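Local structure of imidazolonepropionase (Unidentified, 2Q09) at residues I104-R112 / S142-D150. The protein catalyses the hydrolytic opening of imidazolone-5-propanoate to N-formimidoyl-L-glutamate, the third step of histidine degradation. Sequence-based numbering, arbitrary orientation.
With DI6 (3-[(4S)-2,5-dioxoimidazolidin-4-yl]propanoic acid), chain C.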
loop_
_atom_site.group_PDB
_atom_site.type_symbol
_atom_site.label_atom_id
_atom_site.label_comp_id
_atom_site.label_asym_id
_atom_site.label_seq_id
_atom_site.Cartn_x
_atom_site.Cartn_y
_atom_site.Cartn_z
ATOM N N ILE A 104 15.780 13.408 3.868
ATOM C CA ILE A 104 14.457 13.576 3.297
ATOM C C ILE A 104 14.228 14.978 2.734
ATOM O O ILE A 104 13.412 15.155 1.836
ATOM C CB ILE A 104 13.350 13.254 4.328
ATOM C CG1 ILE A 104 11.977 13.431 3.681
ATOM C CG2 ILE A 104 13.491 14.153 5.545
ATOM C CD1 ILE A 104 10.833 12.878 4.502
ATOM N N ILE A 105 14.943 15.973 3.247
ATOM C CA ILE A 105 14.756 17.322 2.738
ATOM C C ILE A 105 15.203 17.440 1.280
ATOM O O ILE A 105 14.616 18.213 0.519
ATOM C CB ILE A 105 15.483 18.386 3.617
ATOM C CG1 ILE A 105 15.068 19.792 3.179
ATOM C CG2 ILE A 105 16.977 18.243 3.508
ATOM C CD1 ILE A 105 13.567 20.048 3.258
ATOM N N SER A 106 16.219 16.682 0.867
ATOM C CA SER A 106 16.635 16.779 -0.528
ATOM C C SER A 106 15.519 16.258 -1.441
ATOM O O SER A 106 15.297 16.786 -2.532
ATOM C CB SER A 106 17.946 16.016 -0.787
ATOM O OG SER A 106 17.807 14.618 -0.619
ATOM N N THR A 107 14.805 15.229 -1.001
ATOM C CA THR A 107 13.713 14.705 -1.810
ATOM C C THR A 107 12.600 15.756 -1.866
ATOM O O THR A 107 11.928 15.922 -2.886
ATOM C CB THR A 107 13.143 13.401 -1.221
ATOM O OG1 THR A 107 14.141 12.373 -1.266
ATOM C CG2 THR A 107 11.940 12.943 -2.029
ATOM N N VAL A 108 12.394 16.454 -0.756
ATOM C CA VAL A 108 11.373 17.494 -0.705
ATOM C C VAL A 108 11.707 18.636 -1.673
ATOM O O VAL A 108 10.855 19.102 -2.436
ATOM C CB VAL A 108 11.237 18.062 0.721
ATOM C CG1 VAL A 108 10.284 19.259 0.716
ATOM C CG2 VAL A 108 10.704 16.985 1.653
ATOM N N ARG A 109 12.957 19.085 -1.659
ATOM C CA ARG A 109 13.349 20.164 -2.558
ATOM C C ARG A 109 13.234 19.730 -4.020
ATOM O O ARG A 109 12.729 20.474 -4.864
ATOM C CB ARG A 109 14.780 20.617 -2.255
ATOM C CG ARG A 109 14.959 21.191 -0.847
ATOM C CD ARG A 109 16.333 21.813 -0.691
ATOM N NE ARG A 109 16.649 22.210 0.681
ATOM C CZ ARG A 109 15.918 23.033 1.422
ATOM N NH1 ARG A 109 14.804 23.562 0.938
ATOM N NH2 ARG A 109 16.305 23.341 2.652
ATOM N N ALA A 110 13.702 18.527 -4.321
ATOM C CA ALA A 110 13.630 18.028 -5.687
ATOM C C ALA A 110 12.177 17.881 -6.138
ATOM O O ALA A 110 11.836 18.188 -7.284
ATOM C CB ALA A 110 14.347 16.680 -5.794
ATOM N N THR A 111 11.317 17.401 -5.240
ATOM C CA THR A 111 9.914 17.196 -5.589
ATOM C C THR A 111 9.154 18.521 -5.718
ATOM O O THR A 111 8.305 18.664 -6.595
ATOM C CB THR A 111 9.217 16.266 -4.568
ATOM O OG1 THR A 111 9.903 15.007 -4.539
ATOM C CG2 THR A 111 7.763 16.011 -4.958
ATOM N N ARG A 112 9.464 19.493 -4.866
ATOM C CA ARG A 112 8.811 20.803 -4.964
ATOM C C ARG A 112 9.194 21.434 -6.299
ATOM O O ARG A 112 8.369 22.032 -6.992
ATOM C CB ARG A 112 9.290 21.744 -3.868
ATOM C CG ARG A 112 8.806 21.449 -2.474
ATOM C CD ARG A 112 9.462 22.439 -1.524
ATOM N NE ARG A 112 8.855 22.426 -0.201
ATOM C CZ ARG A 112 9.209 23.249 0.778
ATOM N NH1 ARG A 112 10.176 24.135 0.563
ATOM N NH2 ARG A 112 8.579 23.216 1.947
ATOM N N SER A 142 1.318 11.523 -0.406
ATOM C CA SER A 142 1.938 12.791 -0.767
ATOM C C SER A 142 3.078 12.819 0.256
ATOM O O SER A 142 3.692 11.784 0.503
ATOM C CB SER A 142 0.957 13.959 -0.569
ATOM O OG SER A 142 0.473 14.036 0.764
ATOM N N GLY A 143 3.383 13.965 0.848
ATOM C CA GLY A 143 4.434 13.975 1.853
ATOM C C GLY A 143 5.821 14.451 1.461
ATOM O O GLY A 143 6.700 14.549 2.315
ATOM N N TYR A 144 6.048 14.717 0.183
ATOM C CA TYR A 144 7.348 15.218 -0.254
ATOM C C TYR A 144 7.211 16.644 -0.794
ATOM O O TYR A 144 8.129 17.166 -1.439
ATOM C CB TYR A 144 7.955 14.305 -1.327
ATOM C CG TYR A 144 8.438 12.969 -0.789
ATOM C CD1 TYR A 144 9.253 12.910 0.340
ATOM C CD2 TYR A 144 8.093 11.771 -1.412
ATOM C CE1 TYR A 144 9.715 11.695 0.842
ATOM C CE2 TYR A 144 8.551 10.543 -0.924
ATOM C CZ TYR A 144 9.361 10.516 0.204
ATOM O OH TYR A 144 9.826 9.311 0.682
ATOM N N GLY A 145 6.057 17.260 -0.520
ATOM C CA GLY A 145 5.809 18.616 -0.977
ATOM C C GLY A 145 5.976 19.591 0.175
ATOM O O GLY A 145 6.687 20.589 0.067
ATOM N N LEU A 146 5.324 19.285 1.290
ATOM C CA LEU A 146 5.393 20.114 2.488
ATOM C C LEU A 146 5.036 21.598 2.288
ATOM O O LEU A 146 5.639 22.495 2.898
ATOM C CB LEU A 146 6.769 19.959 3.150
ATOM C CG LEU A 146 7.102 18.499 3.525
ATOM C CD1 LEU A 146 8.317 18.476 4.451
ATOM C CD2 LEU A 146 5.917 17.837 4.221
ATOM N N THR A 147 4.063 21.828 1.409
ATOM C CA THR A 147 3.494 23.154 1.132
ATOM C C THR A 147 2.109 22.758 0.643
ATOM O O THR A 147 1.925 21.625 0.197
ATOM C CB THR A 147 4.203 23.926 -0.013
ATOM O OG1 THR A 147 3.839 23.357 -1.275
ATOM C CG2 THR A 147 5.724 23.877 0.160
ATOM N N LEU A 148 1.133 23.652 0.720
ATOM C CA LEU A 148 -0.200 23.292 0.261
ATOM C C LEU A 148 -0.200 22.906 -1.217
ATOM O O LEU A 148 -0.667 21.821 -1.576
ATOM C CB LEU A 148 -1.186 24.438 0.503
ATOM C CG LEU A 148 -2.666 24.131 0.219
ATOM C CD1 LEU A 148 -3.548 25.108 0.991
ATOM C CD2 LEU A 148 -2.949 24.213 -1.284
ATOM N N GLU A 149 0.316 23.784 -2.071
ATOM C CA GLU A 149 0.328 23.505 -3.504
ATOM C C GLU A 149 1.099 22.244 -3.893
ATOM O O GLU A 149 0.667 21.485 -4.759
ATOM C CB GLU A 149 0.900 24.692 -4.288
ATOM C CG GLU A 149 0.022 25.930 -4.257
ATOM C CD GLU A 149 0.301 26.830 -3.067
ATOM O OE1 GLU A 149 0.941 26.377 -2.093
ATOM O OE2 GLU A 149 -0.127 28.002 -3.110
ATOM N N ASP A 150 2.249 22.020 -3.270
ATOM C CA ASP A 150 3.038 20.847 -3.628
ATOM C C ASP A 150 2.420 19.536 -3.144
ATOM O O ASP A 150 2.505 18.523 -3.833
ATOM C CB ASP A 150 4.467 21.021 -3.128
ATOM C CG ASP A 150 5.189 22.163 -3.842
ATOM O OD1 ASP A 150 5.392 22.061 -5.070
ATOM O OD2 ASP A 150 5.539 23.165 -3.186
HETATM N N1 DI6 C . 9.395 6.411 7.474
HETATM C C2 DI6 C . 10.180 5.953 6.476
HETATM O O2 DI6 C . 10.937 5.000 6.515
HETATM C C3 DI6 C . 9.908 6.879 5.265
HETATM N N4 DI6 C . 8.918 7.831 5.816
HETATM C C5 DI6 C . 8.679 7.479 7.095
HETATM O O5 DI6 C . 7.891 8.064 7.825
HETATM C C6 DI6 C . 11.185 7.568 4.810
HETATM C C7 DI6 C . 10.965 8.497 3.613
HETATM C C8 DI6 C . 12.226 9.214 3.108
HETATM O O9 DI6 C . 12.180 9.721 1.970
HETATM O O10 DI6 C . 13.257 9.277 3.825
#
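The ring of Y144 lies against the methyl of T107, whose CG2 sits over one face in a CH-pi contact, 3.7 Å from the ring centroid. With OG1 beside the backbone N (chi1 -65°), CG2 is left anti to that N and lies on the ring while OG1 bonds to R81, so a threonine serves both an apolar and a polar neighbour. I104 CD1 meets the same ring at its edge, 4.0 Å from Y144 CE1. With the ring held against these neighbours, Y144 OH donates to O9 of the inhibitor's carboxylate at 2.7 Å.

Behind the ring, the helix packs closely on the loop: V108 CA makes a CH···O contact with Y144 O (3.3 Å), and V108 CG2 meets L146 CD1 at 4.0 Å, the two side chains crossing at about a right angle. Arginine suits position R112 because its length and several N-H donors let one side chain serve two loop carbonyls and still reach E182. Its NE gives a nearly straight bond, in the plane of its own guanidinium, to G145 O (2.9 Å, 171°), while NH2 reaches L146 O from above the carbonyl plane, a more bent bond (3.2 Å, 140°). The T147 methyl covers one guanidinium face, and T147 OG1 caps helix 148-164 by accepting from D150 N. An alanine in place of R112 would probably leave both carbonyls without these donors and E182 without its salt-bridge partner. A charged side chain bonded to backbone carbonyls thus helps fix the path of the loop carrying Y144, which binds the inhibitor's carboxylate as it probably does the substrate's propionate.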